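Local structure of acyl-CoA Binding Protein (Moniliophthora perniciosa, 3FP5) at residues H2-K5 with A6-D9; Q31-F34 with Y35-K39. The protein probably binds long-chain acyl-CoA esters in a small all-helical fold, as acyl-CoA binding proteins do, and so serves fatty acid metabolism. One frame throughout, in Å; residues are numbered along the deposited sequence.

Interaction 1: residues H2-K5 with A6-D9; sequences HMSK and AKFD. With ZN (zinc ion), chain B.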
loop_
_atom_site.group_PDB
_atom_site.type_symbol
_atom_site.label_atom_id
_atom_site.label_comp_id
_atom_site.label_asym_id
_atom_site.label_seq_id
_atom_site.Cartn_x
_atom_site.Cartn_y
_atom_site.Cartn_z
ATOM N N HIS A 2 -5.932 14.979 5.742
ATOM C CA HIS A 2 -4.742 15.312 4.975
ATOM C C HIS A 2 -3.651 14.254 5.128
ATOM O O HIS A 2 -3.326 13.842 6.240
ATOM C CB HIS A 2 -4.206 16.669 5.431
ATOM C CG HIS A 2 -2.896 17.054 4.813
ATOM N ND1 HIS A 2 -2.794 17.548 3.530
ATOM C CD2 HIS A 2 -1.638 17.046 5.313
ATOM C CE1 HIS A 2 -1.526 17.811 3.259
ATOM N NE2 HIS A 2 -0.805 17.519 4.326
ATOM N N MET A 3 -3.092 13.821 4.005
ATOM C CA MET A 3 -1.894 12.988 4.034
ATOM C C MET A 3 -0.924 13.524 2.996
ATOM O O MET A 3 -1.301 13.743 1.849
ATOM C CB MET A 3 -2.230 11.526 3.734
ATOM C CG MET A 3 -1.022 10.589 3.844
ATOM S SD MET A 3 -0.329 10.566 5.507
ATOM C CE MET A 3 -1.642 9.788 6.437
ATOM N N SER A 4 0.326 13.724 3.402
ATOM C CA SER A 4 1.352 14.252 2.510
ATOM C C SER A 4 1.963 13.185 1.610
ATOM O O SER A 4 2.036 12.008 1.976
ATOM C CB SER A 4 2.472 14.903 3.321
ATOM O OG SER A 4 3.221 13.917 4.029
ATOM N N LYS A 5 2.430 13.606 0.439
ATOM C CA LYS A 5 3.159 12.701 -0.438
ATOM C C LYS A 5 4.384 12.151 0.295
ATOM O O LYS A 5 4.750 11.002 0.099
ATOM C CB LYS A 5 3.603 13.402 -1.718
ATOM C CG LYS A 5 4.260 12.469 -2.732
ATOM C CD LYS A 5 4.618 13.219 -4.001
ATOM C CE LYS A 5 5.212 12.292 -5.047
ATOM N NZ LYS A 5 6.588 11.836 -4.694
ATOM N N ALA A 6 5.004 12.973 1.138
ATOM C CA ALA A 6 6.212 12.546 1.852
ATOM C C ALA A 6 5.935 11.348 2.755
ATOM O O ALA A 6 6.732 10.394 2.816
ATOM C CB ALA A 6 6.787 13.703 2.665
ATOM N N LYS A 7 4.815 11.391 3.475
ATOM C CA LYS A 7 4.485 10.264 4.344
ATOM C C LYS A 7 4.135 9.017 3.517
ATOM O O LYS A 7 4.508 7.891 3.871
ATOM C CB LYS A 7 3.364 10.622 5.317
ATOM C CG LYS A 7 3.840 11.510 6.474
ATOM C CD LYS A 7 2.734 11.711 7.484
ATOM C CE LYS A 7 3.092 12.806 8.481
ATOM N NZ LYS A 7 4.317 12.486 9.269
ATOM N N PHE A 8 3.426 9.214 2.409
ATOM C CA PHE A 8 3.190 8.118 1.471
ATOM C C PHE A 8 4.510 7.521 0.981
ATOM O O PHE A 8 4.689 6.305 0.997
ATOM C CB PHE A 8 2.359 8.614 0.281
ATOM C CG PHE A 8 2.268 7.630 -0.854
ATOM C CD1 PHE A 8 1.450 6.512 -0.752
ATOM C CD2 PHE A 8 3.022 7.811 -2.013
ATOM C CE1 PHE A 8 1.358 5.590 -1.808
ATOM C CE2 PHE A 8 2.950 6.888 -3.076
ATOM C CZ PHE A 8 2.113 5.783 -2.976
ATOM N N ASP A 9 5.442 8.370 0.558
ATOM C CA ASP A 9 6.701 7.865 0.008
ATOM C C ASP A 9 7.490 7.086 1.079
ATOM O O ASP A 9 8.084 6.044 0.794
ATOM C CB ASP A 9 7.532 9.007 -0.582
ATOM C CG ASP A 9 6.920 9.587 -1.866
ATOM O OD1 ASP A 9 6.066 8.926 -2.481
ATOM O OD2 ASP A 9 7.320 10.690 -2.266
HETATM ZN ZN ZN B . -4.442 17.530 2.161
HETATM O O HOH W 1 -2.917 16.728 0.927
HETATM O O HOH W 2 -6.363 17.680 3.207
#
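Met-3 lays its sulfur against the stem of Lys-7, with SD 3.7 Å from Lys-7 CB. The two side chains cross at about a right angle. The bend at chi2 (62°) brings SD to the lysine. Ser-4 is the N-cap of the helix. Its OG accepts from Lys-7 N at 3.0 Å, with an N-H...O angle of 159°, and so takes up an amide of the first turn. The Ser-4 carbonyl O in turn receives Phe-8 N at 3.2 Å. Next to it, Lys-5 is joined twice to Asp-9, one turn further on. Asp-9 N donates to Lys-5 O at 2.8 Å, and Lys-5 NZ forms a salt bridge with Asp-9 OD2, also at 2.8 Å. The ammonium uses the syn lone pair of that oxygen. With an alanine at Asp-9 the Lys-5 ammonium is likely to lose its carboxylate mate, and its chain to swing more freely. His-2 stands apart and binds the zinc ion through ND1 at 2.1 Å. Two waters and Glu-74 also bind the metal. The contact starts helix 5-17 at the surface. Lys-7 NZ donates hydrogen bonds to the backbone carbonyls of Ile-103, Glu-104 and Ala-106 near the C-terminus. Met-3 packs on helix 73-91, and Phe-8 turns inward between that helix and helix 28-42.

Interaction 2: residues Q31-F34 with Y35-K39; sequences QLYF and YKYFK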
loop_
_atom_site.group_PDB
_atom_site.type_symbol
_atom_site.label_atom_id
_atom_site.label_comp_id
_atom_site.label_asym_id
_atom_site.label_seq_id
_atom_site.Cartn_x
_atom_site.Cartn_y
_atom_site.Cartn_z
ATOM N N GLN A 31 -1.432 -7.002 0.691
ATOM C CA GLN A 31 -0.523 -6.635 -0.386
ATOM C C GLN A 31 -1.305 -6.122 -1.600
ATOM O O GLN A 31 -0.884 -5.178 -2.265
ATOM C CB GLN A 31 0.374 -7.810 -0.770
ATOM C CG GLN A 31 1.421 -8.149 0.289
ATOM C CD GLN A 31 2.555 -7.131 0.356
ATOM O OE1 GLN A 31 2.541 -6.112 -0.340
ATOM N NE2 GLN A 31 3.549 -7.410 1.194
ATOM N N LEU A 32 -2.445 -6.744 -1.880
ATOM C CA LEU A 32 -3.322 -6.246 -2.936
ATOM C C LEU A 32 -3.828 -4.842 -2.585
ATOM O O LEU A 32 -3.962 -3.983 -3.452
ATOM C CB LEU A 32 -4.495 -7.200 -3.150
ATOM C CG LEU A 32 -4.136 -8.431 -3.984
ATOM C CD1 LEU A 32 -5.268 -9.438 -3.954
ATOM C CD2 LEU A 32 -3.790 -8.040 -5.419
ATOM N N TYR A 33 -4.094 -4.616 -1.302
ATOM C CA TYR A 33 -4.570 -3.316 -0.840
ATOM C C TYR A 33 -3.482 -2.260 -1.043
ATOM O O TYR A 33 -3.733 -1.162 -1.555
ATOM C CB TYR A 33 -4.975 -3.427 0.632
ATOM C CG TYR A 33 -5.689 -2.230 1.207
ATOM C CD1 TYR A 33 -7.068 -2.249 1.435
ATOM C CD2 TYR A 33 -4.979 -1.082 1.551
ATOM C CE1 TYR A 33 -7.715 -1.150 1.994
ATOM C CE2 TYR A 33 -5.617 0.015 2.098
ATOM C CZ TYR A 33 -6.983 -0.021 2.318
ATOM O OH TYR A 33 -7.603 1.087 2.874
ATOM N N PHE A 34 -2.259 -2.593 -0.640
ATOM C CA PHE A 34 -1.128 -1.710 -0.894
ATOM C C PHE A 34 -0.949 -1.465 -2.391
ATOM O O PHE A 34 -0.685 -0.338 -2.814
ATOM C CB PHE A 34 0.168 -2.302 -0.332
ATOM C CG PHE A 34 0.329 -2.137 1.165
ATOM C CD1 PHE A 34 0.171 -0.895 1.769
ATOM C CD2 PHE A 34 0.689 -3.224 1.952
ATOM C CE1 PHE A 34 0.342 -0.752 3.152
ATOM C CE2 PHE A 34 0.868 -3.087 3.330
ATOM C CZ PHE A 34 0.690 -1.849 3.924
ATOM N N TYR A 35 -1.084 -2.522 -3.191
ATOM C CA TYR A 35 -0.882 -2.402 -4.634
ATOM C C TYR A 35 -1.858 -1.402 -5.235
ATOM O O TYR A 35 -1.459 -0.492 -5.975
ATOM C CB TYR A 35 -1.052 -3.749 -5.355
ATOM C CG TYR A 35 -0.873 -3.613 -6.857
ATOM C CD1 TYR A 35 0.395 -3.543 -7.413
ATOM C CD2 TYR A 35 -1.971 -3.494 -7.712
ATOM C CE1 TYR A 35 0.574 -3.397 -8.780
ATOM C CE2 TYR A 35 -1.804 -3.348 -9.080
ATOM C CZ TYR A 35 -0.528 -3.300 -9.608
ATOM O OH TYR A 35 -0.346 -3.147 -10.962
ATOM N N LYS A 36 -3.137 -1.573 -4.914
ATOM C CA LYS A 36 -4.165 -0.793 -5.586
ATOM C C LYS A 36 -3.994 0.692 -5.255
ATOM O O LYS A 36 -4.099 1.547 -6.139
ATOM C CB LYS A 36 -5.581 -1.313 -5.272
ATOM C CG LYS A 36 -6.125 -0.975 -3.888
ATOM C CD LYS A 36 -7.352 -1.828 -3.571
ATOM C CE LYS A 36 -7.973 -1.436 -2.238
ATOM N NZ LYS A 36 -9.014 -2.403 -1.786
ATOM N N TYR A 37 -3.674 0.998 -3.999
ATOM C CA TYR A 37 -3.487 2.402 -3.635
ATOM C C TYR A 37 -2.131 2.947 -4.077
ATOM O O TYR A 37 -1.999 4.145 -4.336
ATOM C CB TYR A 37 -3.771 2.655 -2.148
ATOM C CG TYR A 37 -5.254 2.633 -1.866
ATOM C CD1 TYR A 37 -6.110 3.543 -2.491
ATOM C CD2 TYR A 37 -5.812 1.686 -1.007
ATOM C CE1 TYR A 37 -7.466 3.530 -2.244
ATOM C CE2 TYR A 37 -7.179 1.656 -0.772
ATOM C CZ TYR A 37 -8.002 2.585 -1.399
ATOM O OH TYR A 37 -9.361 2.578 -1.179
ATOM N N PHE A 38 -1.122 2.076 -4.170
ATOM C CA PHE A 38 0.141 2.509 -4.741
ATOM C C PHE A 38 -0.045 2.993 -6.185
ATOM O O PHE A 38 0.413 4.074 -6.540
ATOM C CB PHE A 38 1.206 1.416 -4.683
ATOM C CG PHE A 38 2.471 1.799 -5.396
ATOM C CD1 PHE A 38 3.423 2.597 -4.768
ATOM C CD2 PHE A 38 2.698 1.391 -6.704
ATOM C CE1 PHE A 38 4.587 2.961 -5.427
ATOM C CE2 PHE A 38 3.857 1.756 -7.371
ATOM C CZ PHE A 38 4.804 2.542 -6.739
ATOM N N LYS A 39 -0.714 2.190 -7.008
ATOM C CA LYS A 39 -0.978 2.591 -8.384
ATOM C C LYS A 39 -1.846 3.845 -8.425
ATOM O O LYS A 39 -1.547 4.791 -9.149
ATOM C CB LYS A 39 -1.630 1.448 -9.160
ATOM C CG LYS A 39 -0.783 0.203 -9.179
ATOM C CD LYS A 39 0.544 0.464 -9.881
ATOM C CE LYS A 39 0.336 0.726 -11.361
ATOM N NZ LYS A 39 1.636 0.648 -12.103
#
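The backbone of 31-34 runs into 35-39 as one continuous alpha-helix. Four successive i to i+4 bonds tie the two segments, from Tyr-35 N to Gln-31 O through to Phe-38 N to Phe-34 O. The third, Tyr-37 N to Tyr-33 O, is longer at 3.3 Å but fairly straight. The same i to i+4 spacing puts the Tyr-33 and Tyr-37 rings on one side of a helix of the all-helical acyl-CoA binding protein fold, where they make an edge-to-face pair. Tyr-37 presents its CD2-CE2 edge to one face of Tyr-33, and CE2 lies 3.5 Å from Tyr-33 CZ. The ring centroids are 5.0 Å apart and the planes meet at 61°. The rings can meet because Tyr-33 has CG trans to its N (chi1 -171°), while Tyr-37 has CG trans to its carbonyl carbon (chi1 -75°). Lys-36 runs extended beside Tyr-33. Its CG is 3.3 Å from Tyr-33 O, and its NZ comes obliquely to Tyr-33 CD1 at 3.8 Å. Its CG also lies over one face of the Tyr-37 ring, toward the rim. Around the helix, Phe-34 is buried against Val-15 of helix 5-17 and Tyr-80 and Ile-87 of helix 73-91. Lys-83 of helix 73-91 makes a cation-pi contact with Tyr-33. On another side, Tyr-35 touches Lys-61 and Lys-36 touches Ala-64, both of helix 56-66.

Overall arrangement
Both interactions are local and lie largely at the surface. Interaction 1 begins helix 5-17 and sits about 12 Å from the chain centre, measured centre to centre. Interaction 2 lies on the next helix, 28-42, and its centre is about 4 Å from the chain centre. Their own centres are about 15 Å apart. Each has one buried aromatic residue, Phe-8 or Phe-34, and each reaches helix 73-91. They meet directly where Phe-8 CZ packs on Phe-38 CD1 at 3.9 Å. The chemistry differs with place. Interaction 1 is mainly polar, with a cap, a salt bridge and a zinc ligand beside the chain terminus. Interaction 2 relies more on aromatic rings and lysine stems.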